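Local coordinates for transcriptional activator PlcR protein (Bacillus thuringiensis, PDB 3U3W), which acts as a virulence regulator that binds DNA and is activated by the quorum-sensing signal peptide PapR, at residues 69-72 / 73-76; 88-91 / 92-95; 162-165 / 166-170; 193-196 / 197-201. All coordinates share one frame; numbering follows the deposited sequence.

Contact 1. Residues 69-72 / 73-76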
loop_
_atom_site.group_PDB
_atom_site.type_symbol
_atom_site.label_atom_id
_atom_site.label_comp_id
_atom_site.label_asym_id
_atom_site.label_seq_id
_atom_site.Cartn_x
_atom_site.Cartn_y
_atom_site.Cartn_z
ATOM N N TYR A 69 19.747 13.203 3.623
ATOM C CA TYR A 69 20.684 12.291 2.966
ATOM C C TYR A 69 20.467 12.206 1.453
ATOM O O TYR A 69 19.390 12.528 0.937
ATOM C CB TYR A 69 20.658 10.903 3.627
ATOM C CG TYR A 69 20.796 10.969 5.139
ATOM C CD1 TYR A 69 22.043 11.124 5.737
ATOM C CD2 TYR A 69 19.675 10.896 5.966
ATOM C CE1 TYR A 69 22.177 11.201 7.124
ATOM C CE2 TYR A 69 19.799 10.969 7.351
ATOM C CZ TYR A 69 21.054 11.126 7.922
ATOM O OH TYR A 69 21.186 11.197 9.293
ATOM N N SER A 70 21.512 11.774 0.756
ATOM C CA SER A 70 21.552 11.814 -0.699
ATOM C C SER A 70 21.121 10.501 -1.343
ATOM O O SER A 70 21.025 9.466 -0.672
ATOM C CB SER A 70 22.967 12.164 -1.167
ATOM O OG SER A 70 23.387 13.411 -0.640
ATOM N N ASP A 71 20.854 10.564 -2.648
ATOM C CA ASP A 71 20.693 9.372 -3.470
ATOM C C ASP A 71 19.427 8.584 -3.098
ATOM O O ASP A 71 19.375 7.357 -3.219
ATOM C CB ASP A 71 21.954 8.510 -3.342
ATOM C CG ASP A 71 22.316 7.809 -4.629
ATOM O OD1 ASP A 71 21.668 8.082 -5.667
ATOM O OD2 ASP A 71 23.257 6.989 -4.601
ATOM N N ILE A 72 18.403 9.317 -2.668
ATOM C CA ILE A 72 17.181 8.744 -2.115
ATOM C C ILE A 72 16.385 7.861 -3.084
ATOM O O ILE A 72 15.786 6.872 -2.674
ATOM C CB ILE A 72 16.257 9.851 -1.536
ATOM C CG1 ILE A 72 16.930 10.560 -0.344
ATOM C CG2 ILE A 72 14.903 9.274 -1.141
ATOM C CD1 ILE A 72 17.200 9.661 0.886
ATOM N N GLU A 73 16.359 8.209 -4.362
ATOM C CA GLU A 73 15.607 7.408 -5.322
ATOM C C GLU A 73 16.272 6.052 -5.501
ATOM O O GLU A 73 15.606 5.024 -5.495
ATOM C CB GLU A 73 15.475 8.125 -6.671
ATOM C CG GLU A 73 14.859 7.274 -7.787
ATOM C CD GLU A 73 13.426 6.843 -7.491
ATOM O OE1 GLU A 73 12.777 7.464 -6.618
ATOM O OE2 GLU A 73 12.948 5.879 -8.132
ATOM N N ARG A 74 17.588 6.055 -5.647
ATOM C CA ARG A 74 18.320 4.814 -5.810
ATOM C C ARG A 74 18.180 3.943 -4.543
ATOM O O ARG A 74 17.954 2.733 -4.623
ATOM C CB ARG A 74 19.792 5.101 -6.148
ATOM C CG ARG A 74 20.650 3.848 -6.288
ATOM C CD ARG A 74 22.142 4.172 -6.365
ATOM N NE ARG A 74 22.718 4.570 -5.078
ATOM C CZ ARG A 74 23.168 3.718 -4.158
ATOM N NH1 ARG A 74 23.095 2.406 -4.371
ATOM N NH2 ARG A 74 23.688 4.178 -3.022
ATOM N N LYS A 75 18.293 4.564 -3.373
ATOM C CA LYS A 75 18.167 3.806 -2.134
ATOM C C LYS A 75 16.806 3.111 -2.025
ATOM O O LYS A 75 16.711 1.966 -1.583
ATOM C CB LYS A 75 18.472 4.685 -0.917
ATOM C CG LYS A 75 19.949 5.090 -0.835
ATOM C CD LYS A 75 20.257 5.925 0.387
ATOM C CE LYS A 75 21.685 6.452 0.350
ATOM N NZ LYS A 75 21.887 7.535 1.360
ATOM N N LYS A 76 15.757 3.785 -2.470
ATOM C CA LYS A 76 14.420 3.230 -2.375
ATOM C C LYS A 76 14.213 2.027 -3.309
ATOM O O LYS A 76 13.573 1.044 -2.928
ATOM C CB LYS A 76 13.371 4.320 -2.595
ATOM C CG LYS A 76 13.476 5.444 -1.575
ATOM C CD LYS A 76 12.107 5.993 -1.185
ATOM C CE LYS A 76 11.376 6.580 -2.385
ATOM N NZ LYS A 76 10.019 7.061 -2.009
#
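Lys75 reaches back along the start of its helix to Ser70, five residues earlier. Its CB lies 3.6 Å from Asp71 O, and its CG comes closer to that same oxygen, at 3.3 Å. With chi1 at -69°, CG stands beside the backbone N, and the chain beyond it is extended. This sends the side chain back to the loop. CD runs past the carbonyl oxygens of both Ser70 and Asp71. CE meets Ser70 O, and NZ ends in a hydrogen bond to Ser70 O of 2.9 Å. The ammonium group is tilted 17° from that carbonyl plane. Lys75 N bonds Asp71 O at 3.0 Å.

Asp71 is the N-cap residue, but its side chain makes no capping bond. It turns to Arg74 instead and forms a salt bridge. Arg74 NE donates to Asp71 OD2 over a short 2.5 Å. The oxygen lies close to the guanidinium plane, at its edge, while NE comes from above the carboxylate plane. NH2 adds a weak bond to the same OD2. Ile72 CG2 touches Lys76 CG at 4.1 Å. This is the first turn of a helix, and the side chains of Arg74 and Lys75 tie the entering loop to it.

The contact sits at the surface, where the loop after helix 61-65 enters helix 72-87. Arg74 NH2 has a second acidic partner in Glu101 of helix 91-102. Lys76 bridges back to Glu65, Lys75 NZ also bonds His108, and the Lys75 side chain touches Phe111 of helix 109-125.

Contact 2. Residues 88-91 / 92-95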
loop_
_atom_site.group_PDB
_atom_site.type_symbol
_atom_site.label_atom_id
_atom_site.label_comp_id
_atom_site.label_asym_id
_atom_site.label_seq_id
_atom_site.Cartn_x
_atom_site.Cartn_y
_atom_site.Cartn_z
ATOM N N GLN A 88 11.391 -13.955 -2.086
ATOM C CA GLN A 88 11.713 -15.126 -2.877
ATOM C C GLN A 88 12.737 -16.080 -2.211
ATOM O O GLN A 88 13.057 -17.129 -2.769
ATOM C CB GLN A 88 12.172 -14.686 -4.265
ATOM C CG GLN A 88 11.349 -13.522 -4.808
ATOM C CD GLN A 88 11.711 -13.141 -6.247
ATOM O OE1 GLN A 88 12.849 -13.300 -6.677
ATOM N NE2 GLN A 88 10.732 -12.638 -6.992
ATOM N N LYS A 89 13.218 -15.734 -1.015
ATOM C CA LYS A 89 14.207 -16.571 -0.300
ATOM C C LYS A 89 15.549 -16.653 -1.046
ATOM O O LYS A 89 16.277 -17.632 -0.941
ATOM C CB LYS A 89 13.675 -17.987 -0.026
ATOM C CG LYS A 89 12.335 -18.034 0.700
ATOM C CD LYS A 89 12.416 -17.330 2.049
ATOM C CE LYS A 89 11.031 -17.063 2.627
ATOM N NZ LYS A 89 10.348 -15.946 1.930
ATOM N N ARG A 90 15.869 -15.614 -1.801
ATOM C CA ARG A 90 17.141 -15.568 -2.498
ATOM C C ARG A 90 18.229 -14.933 -1.619
ATOM O O ARG A 90 18.676 -13.805 -1.833
ATOM C CB ARG A 90 16.954 -14.891 -3.855
ATOM C CG ARG A 90 16.111 -15.774 -4.788
ATOM C CD ARG A 90 15.474 -15.024 -5.961
ATOM N NE ARG A 90 16.473 -14.361 -6.785
ATOM C CZ ARG A 90 16.201 -13.586 -7.835
ATOM N NH1 ARG A 90 14.937 -13.371 -8.200
ATOM N NH2 ARG A 90 17.197 -13.020 -8.523
ATOM N N TYR A 91 18.656 -15.697 -0.621
ATOM C CA TYR A 91 19.512 -15.166 0.431
ATOM C C TYR A 91 20.968 -14.966 0.028
ATOM O O TYR A 91 21.621 -14.023 0.499
ATOM C CB TYR A 91 19.373 -16.003 1.704
ATOM C CG TYR A 91 18.017 -15.814 2.374
ATOM C CD1 TYR A 91 17.701 -14.614 3.018
ATOM C CD2 TYR A 91 17.059 -16.823 2.357
ATOM C CE1 TYR A 91 16.479 -14.425 3.630
ATOM C CE2 TYR A 91 15.824 -16.649 2.971
ATOM C CZ TYR A 91 15.538 -15.450 3.605
ATOM O OH TYR A 91 14.309 -15.271 4.199
ATOM N N LYS A 92 21.473 -15.841 -0.839
ATOM C CA LYS A 92 22.796 -15.647 -1.436
ATOM C C LYS A 92 22.895 -14.262 -2.091
ATOM O O LYS A 92 23.776 -13.458 -1.756
ATOM C CB LYS A 92 23.092 -16.733 -2.478
ATOM C CG LYS A 92 24.373 -17.543 -2.212
ATOM C CD LYS A 92 25.619 -16.651 -2.042
ATOM C CE LYS A 92 26.886 -17.478 -1.737
ATOM N NZ LYS A 92 28.075 -16.624 -1.395
ATOM N N GLU A 93 21.976 -13.978 -3.011
ATOM C CA GLU A 93 22.002 -12.702 -3.714
ATOM C C GLU A 93 21.860 -11.522 -2.771
ATOM O O GLU A 93 22.571 -10.536 -2.900
ATOM C CB GLU A 93 20.924 -12.653 -4.783
ATOM C CG GLU A 93 20.545 -14.021 -5.255
ATOM C CD GLU A 93 19.802 -13.984 -6.560
ATOM O OE1 GLU A 93 19.882 -12.938 -7.248
ATOM O OE2 GLU A 93 19.143 -14.996 -6.893
ATOM N N ILE A 94 20.936 -11.619 -1.825
ATOM C CA ILE A 94 20.801 -10.574 -0.826
ATOM C C ILE A 94 22.126 -10.329 -0.130
ATOM O O ILE A 94 22.555 -9.185 0.059
ATOM C CB ILE A 94 19.744 -10.950 0.217
ATOM C CG1 ILE A 94 18.386 -11.082 -0.484
ATOM C CG2 ILE A 94 19.747 -9.927 1.372
ATOM C CD1 ILE A 94 17.186 -11.253 0.439
ATOM N N TYR A 95 22.763 -11.423 0.264
ATOM C CA TYR A 95 24.036 -11.372 0.969
ATOM C C TYR A 95 25.101 -10.608 0.169
ATOM O O TYR A 95 25.767 -9.707 0.689
ATOM C CB TYR A 95 24.503 -12.800 1.284
ATOM C CG TYR A 95 25.833 -12.877 1.977
ATOM C CD1 TYR A 95 25.932 -12.714 3.360
ATOM C CD2 TYR A 95 26.999 -13.117 1.254
ATOM C CE1 TYR A 95 27.152 -12.786 4.005
ATOM C CE2 TYR A 95 28.227 -13.200 1.890
ATOM C CZ TYR A 95 28.298 -13.031 3.257
ATOM O OH TYR A 95 29.519 -13.099 3.871
#
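Arg90 and Glu93 are brought together by their torsions. Arg90 has CG beside its backbone N (chi1 -68°), and its chain bends at chi3 to turn the guanidinium to the helix. Glu93 also has CG on the backbone N side, at an unusual chi1 of -25°, and is extended beyond it. Its carboxylate therefore reaches back over one turn.

The result is a side-on grip by two nitrogens. Arg90 NE donates to Glu93 OE2 at 2.7 Å, and Arg90 NH2 donates to Glu93 OE1 at 3.0 Å. The carboxylate stands at the guanidinium edge, but the two planes are 53° apart. OE2 is consequently met from above the carboxylate plane, whereas OE1 is met on its syn side, though tilted out of that plane. On the loop side, Arg90 NH1 bonds Gln88 OE1 at 2.6 Å, which helps to fix the guanidinium.

The backbone of Arg90 is used as well. Its O accepts from Ile94 N at 3.1 Å, and Ile94 CG1 packs against the same oxygen. Tyr95 N bonds Tyr91 O at 2.8 Å. Tyr91 CD1 and Ile94 CD1 make an apolar contact at 4.3 Å.

Arg90 is both the N-cap of helix 91-102 and the centre of an inverse gamma turn. Just before it, Lys89 closes helix 72-87 with a Schellman motif. The turn joins these two helices into a pair, consistent with the TPR-like fold of the C-terminal domain. Here it also borders the peptide site: Lys89 NZ forms a salt bridge with an acidic side chain of the bound peptide, and Tyr91 packs on an aromatic one.

Contact 3. Residues 162-165 / 166-170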
loop_
_atom_site.group_PDB
_atom_site.type_symbol
_atom_site.label_atom_id
_atom_site.label_comp_id
_atom_site.label_asym_id
_atom_site.label_seq_id
_atom_site.Cartn_x
_atom_site.Cartn_y
_atom_site.Cartn_z
ATOM N N ALA A 162 12.233 -12.880 16.521
ATOM C CA ALA A 162 11.238 -13.857 16.971
ATOM C C ALA A 162 11.235 -15.149 16.130
ATOM O O ALA A 162 11.048 -16.245 16.665
ATOM C CB ALA A 162 9.860 -13.228 16.987
ATOM N N ASN A 163 11.441 -15.009 14.817
ATOM C CA ASN A 163 11.552 -16.148 13.910
ATOM C C ASN A 163 12.721 -17.048 14.273
ATOM O O ASN A 163 12.645 -18.262 14.145
ATOM C CB ASN A 163 11.771 -15.678 12.458
ATOM C CG ASN A 163 10.497 -15.149 11.799
ATOM O OD1 ASN A 163 9.397 -15.323 12.309
ATOM N ND2 ASN A 163 10.652 -14.512 10.648
ATOM N N ILE A 164 13.820 -16.433 14.685
ATOM C CA ILE A 164 15.052 -17.166 14.913
ATOM C C ILE A 164 14.993 -17.931 16.238
ATOM O O ILE A 164 15.376 -19.100 16.287
ATOM C CB ILE A 164 16.281 -16.247 14.833
ATOM C CG1 ILE A 164 16.407 -15.693 13.410
ATOM C CG2 ILE A 164 17.552 -17.009 15.243
ATOM C CD1 ILE A 164 17.446 -14.611 13.267
ATOM N N TYR A 165 14.494 -17.279 17.288
ATOM C CA TYR A 165 14.156 -17.974 18.538
ATOM C C TYR A 165 13.268 -19.169 18.217
ATOM O O TYR A 165 13.505 -20.290 18.683
ATOM C CB TYR A 165 13.400 -17.054 19.500
ATOM C CG TYR A 165 14.266 -16.141 20.340
ATOM C CD1 TYR A 165 15.411 -16.615 20.959
ATOM C CD2 TYR A 165 13.926 -14.794 20.520
ATOM C CE1 TYR A 165 16.212 -15.777 21.733
ATOM C CE2 TYR A 165 14.712 -13.950 21.290
ATOM C CZ TYR A 165 15.857 -14.451 21.899
ATOM O OH TYR A 165 16.653 -13.633 22.676
ATOM N N ALA A 166 12.249 -18.939 17.396
ATOM C CA ALA A 166 11.247 -19.976 17.198
ATOM C C ALA A 166 11.788 -21.188 16.449
ATOM O O ALA A 166 11.438 -22.321 16.754
ATOM C CB ALA A 166 9.987 -19.418 16.525
ATOM N N GLU A 167 12.630 -20.971 15.461
ATOM C CA GLU A 167 13.069 -22.118 14.683
ATOM C C GLU A 167 14.298 -22.815 15.284
ATOM O O GLU A 167 14.766 -23.825 14.762
ATOM C CB GLU A 167 13.245 -21.757 13.212
ATOM C CG GLU A 167 14.439 -20.936 12.859
ATOM C CD GLU A 167 14.577 -20.803 11.348
ATOM O OE1 GLU A 167 13.783 -21.448 10.620
ATOM O OE2 GLU A 167 15.465 -20.056 10.891
ATOM N N ASN A 168 14.785 -22.278 16.400
ATOM C CA ASN A 168 15.861 -22.898 17.156
ATOM C C ASN A 168 15.421 -23.410 18.543
ATOM O O ASN A 168 16.216 -23.435 19.493
ATOM C CB ASN A 168 17.057 -21.939 17.268
ATOM C CG ASN A 168 17.721 -21.686 15.929
ATOM O OD1 ASN A 168 18.640 -22.409 15.533
ATOM N ND2 ASN A 168 17.249 -20.666 15.214
ATOM N N GLY A 169 14.154 -23.803 18.660
ATOM C CA GLY A 169 13.661 -24.443 19.877
ATOM C C GLY A 169 13.115 -23.543 20.982
ATOM O O GLY A 169 12.426 -24.024 21.898
ATOM N N TYR A 170 13.411 -22.245 20.909
ATOM C CA TYR A 170 12.939 -21.280 21.908
ATOM C C TYR A 170 11.512 -20.780 21.637
ATOM O O TYR A 170 11.265 -19.573 21.551
ATOM C CB TYR A 170 13.918 -20.112 21.999
ATOM C CG TYR A 170 15.263 -20.548 22.492
ATOM C CD1 TYR A 170 15.541 -20.577 23.850
ATOM C CD2 TYR A 170 16.249 -20.964 21.608
ATOM C CE1 TYR A 170 16.771 -20.995 24.315
ATOM C CE2 TYR A 170 17.486 -21.379 22.060
ATOM C CZ TYR A 170 17.738 -21.398 23.420
ATOM O OH TYR A 170 18.965 -21.813 23.893
#
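Tyr165 and Tyr170 meet through a ring and a methylene, not through stacked rings. Tyr170 CB approaches Tyr165 CD1 at 3.9 Å, obliquely to the Tyr165 ring. The Tyr170 ring has Tyr165 O at its edge, near its plane. The third flat group is the amide of Asn168. Its ND2 donates to Ile164 O over 2.7 Å in a nearly straight bond of 174°, and that oxygen lies in the amide plane. Asn168 and Ile164 run side by side, so ND2 also touches Ile164 CG2, at 3.7 Å. With chi1 at -67°, Asn168 CG lies beside its own backbone N, and the amide folds back over the last turn.

This is the C-terminal end of helix 153-167, where regular bonding gives way. Glu167 N still bonds Asn163 O at 3.0 Å. Asn168 N bonds Ile164 O weakly, and also Tyr165 O at 3.3 Å from above the carbonyl plane. Tyr170 N adds a weak bond to Tyr165 O. Gly169 takes a positive phi that allows this reversal.

The helix lines the peptide site: Asn163, Ile164, Ala166 and Glu167 pack on aromatic parts of the bound peptide. The turn leads on to helix 171-187. Ile164 and Tyr165 pack on helix 131-143, where Tyr165 OH bonds Lys139. Glu167 OE2 and Asn168 ND2 both bond Tyr124 OH of helix 109-125, and Ala166 touches Ala205 of helix 192-208.

Contact 4. Residues 193-196 / 197-201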
loop_
_atom_site.group_PDB
_atom_site.type_symbol
_atom_site.label_atom_id
_atom_site.label_comp_id
_atom_site.label_asym_id
_atom_site.label_seq_id
_atom_site.Cartn_x
_atom_site.Cartn_y
_atom_site.Cartn_z
ATOM N N GLU A 193 -0.337 -5.674 5.846
ATOM C CA GLU A 193 0.542 -6.711 5.301
ATOM C C GLU A 193 1.509 -7.252 6.349
ATOM O O GLU A 193 1.659 -8.465 6.475
ATOM C CB GLU A 193 1.306 -6.232 4.081
ATOM C CG GLU A 193 0.572 -6.491 2.766
ATOM C CD GLU A 193 1.167 -5.703 1.609
ATOM O OE1 GLU A 193 1.885 -4.703 1.863
ATOM O OE2 GLU A 193 0.917 -6.087 0.444
ATOM N N PHE A 194 2.141 -6.361 7.116
ATOM C CA PHE A 194 3.039 -6.808 8.178
ATOM C C PHE A 194 2.312 -7.641 9.249
ATOM O O PHE A 194 2.798 -8.688 9.659
ATOM C CB PHE A 194 3.798 -5.641 8.819
ATOM C CG PHE A 194 4.846 -6.083 9.803
ATOM C CD1 PHE A 194 5.821 -7.004 9.432
ATOM C CD2 PHE A 194 4.852 -5.592 11.102
ATOM C CE1 PHE A 194 6.778 -7.417 10.338
ATOM C CE2 PHE A 194 5.808 -6.002 12.026
ATOM C CZ PHE A 194 6.768 -6.910 11.648
ATOM N N ASP A 195 1.153 -7.161 9.678
ATOM C CA ASP A 195 0.264 -7.875 10.586
ATOM C C ASP A 195 0.045 -9.309 10.096
ATOM O O ASP A 195 0.101 -10.260 10.880
ATOM C CB ASP A 195 -1.079 -7.132 10.639
ATOM C CG ASP A 195 -1.893 -7.428 11.903
ATOM O OD1 ASP A 195 -1.951 -6.541 12.784
ATOM O OD2 ASP A 195 -2.499 -8.522 12.010
ATOM N N VAL A 196 -0.209 -9.464 8.797
ATOM C CA VAL A 196 -0.462 -10.781 8.242
ATOM C C VAL A 196 0.792 -11.636 8.356
ATOM O O VAL A 196 0.728 -12.831 8.655
ATOM C CB VAL A 196 -0.895 -10.715 6.752
ATOM C CG1 VAL A 196 -0.819 -12.078 6.108
ATOM C CG2 VAL A 196 -2.292 -10.152 6.624
ATOM N N LYS A 197 1.938 -11.018 8.103
ATOM C CA LYS A 197 3.177 -11.740 8.131
ATOM C C LYS A 197 3.502 -12.216 9.565
ATOM O O LYS A 197 3.877 -13.373 9.769
ATOM C CB LYS A 197 4.304 -10.868 7.580
ATOM C CG LYS A 197 5.664 -11.499 7.781
ATOM C CD LYS A 197 6.793 -10.532 7.489
ATOM C CE LYS A 197 6.956 -10.309 5.998
ATOM N NZ LYS A 197 8.127 -9.445 5.716
ATOM N N VAL A 198 3.368 -11.316 10.540
ATOM C CA VAL A 198 3.596 -11.669 11.944
ATOM C C VAL A 198 2.652 -12.774 12.402
ATOM O O VAL A 198 3.081 -13.708 13.073
ATOM C CB VAL A 198 3.435 -10.465 12.916
ATOM C CG1 VAL A 198 3.702 -10.914 14.358
ATOM C CG2 VAL A 198 4.360 -9.335 12.536
ATOM N N ARG A 199 1.370 -12.678 12.054
ATOM C CA ARG A 199 0.435 -13.741 12.440
ATOM C C ARG A 199 0.818 -15.086 11.841
ATOM O O ARG A 199 0.635 -16.139 12.465
ATOM C CB ARG A 199 -1.010 -13.396 12.105
ATOM C CG ARG A 199 -1.549 -12.250 12.921
ATOM C CD ARG A 199 -3.055 -12.080 12.752
ATOM N NE ARG A 199 -3.491 -10.903 13.500
ATOM C CZ ARG A 199 -3.821 -10.908 14.788
ATOM N NH1 ARG A 199 -3.797 -12.044 15.496
ATOM N NH2 ARG A 199 -4.178 -9.774 15.374
ATOM N N TYR A 200 1.383 -15.052 10.640
ATOM C CA TYR A 200 1.790 -16.285 9.984
ATOM C C TYR A 200 2.949 -16.956 10.711
ATOM O O TYR A 200 2.947 -18.179 10.893
ATOM C CB TYR A 200 2.185 -16.016 8.551
ATOM C CG TYR A 200 2.767 -17.209 7.838
ATOM C CD1 TYR A 200 1.957 -18.260 7.422
ATOM C CD2 TYR A 200 4.125 -17.279 7.565
ATOM C CE1 TYR A 200 2.481 -19.343 6.758
ATOM C CE2 TYR A 200 4.669 -18.360 6.888
ATOM C CZ TYR A 200 3.844 -19.385 6.485
ATOM O OH TYR A 200 4.383 -20.452 5.802
ATOM N N ASN A 201 3.937 -16.152 11.100
ATOM C CA ASN A 201 5.137 -16.663 11.751
ATOM C C ASN A 201 4.733 -17.162 13.120
ATOM O O ASN A 201 5.109 -18.252 13.528
ATOM C CB ASN A 201 6.208 -15.570 11.869
ATOM C CG ASN A 201 6.852 -15.205 10.527
ATOM O OD1 ASN A 201 6.978 -16.046 9.624
ATOM N ND2 ASN A 201 7.279 -13.940 10.398
#
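Val198 N bonds Phe194 O at 2.8 Å, nearly straight at 171°. Val198 CG2 sits 3.3 Å from the same oxygen and lies over one face of the Phe194 ring, offset toward the rim near CZ. This is a CH-pi contact, with CG2 3.7 Å from the ring centroid. Phe194 has CG anti to its backbone N (chi1 -173°), which carries the ring along the helix to Val198. Lys197 also touches this ring, with CD 4.1 Å from Phe194 CD1.

A salt bridge spans one turn at another part of the helix surface. Arg199 NE donates to Asp195 OD2 at 3.0 Å, and the oxygen is met nearly along its C-O axis. The two side chains lie side by side and point the same way. Arg199 CG packs against Asp195 O at 3.3 Å, while Arg199 N bonds that oxygen at 3.0 Å. Arg199 NH1 has its own partner, Gln218 OE1 of helix 212-228.

Helix 192-208 lines the peptide site. Lys197 NZ makes a salt bridge to the backbone of the bound peptide, and Asn201 ND2 bonds that backbone too. Several helices surround this one. Phe194 meets Tyr156 of helix 153-167 edge-to-face and packs on Ile181 of helix 171-187, where Val198 touches Leu182. Val196 touches Ile225 of helix 212-228 and Leu238 of helix 235-248.

From the N terminus, contact 1 comes first, at the entry to helix 72-87 after the loop that follows helix 61-65. Contact 2 lies at the other end of that helix, in the turn into helix 91-102, with its centre about 22 Å from that of contact 1. Contact 3 closes the turn between helices 153-167 and 171-187. Contact 4 runs along helix 192-208. All four are local and follow one another in series, so none nests or crosses. Contacts 3 and 4 touch directly, with Asn163 OD1 3.1 Å from Asn201 CG. Contacts 2, 3 and 4 border the bound peptide. Contact 1 lies on the opposite side of the chain's centre from contact 3.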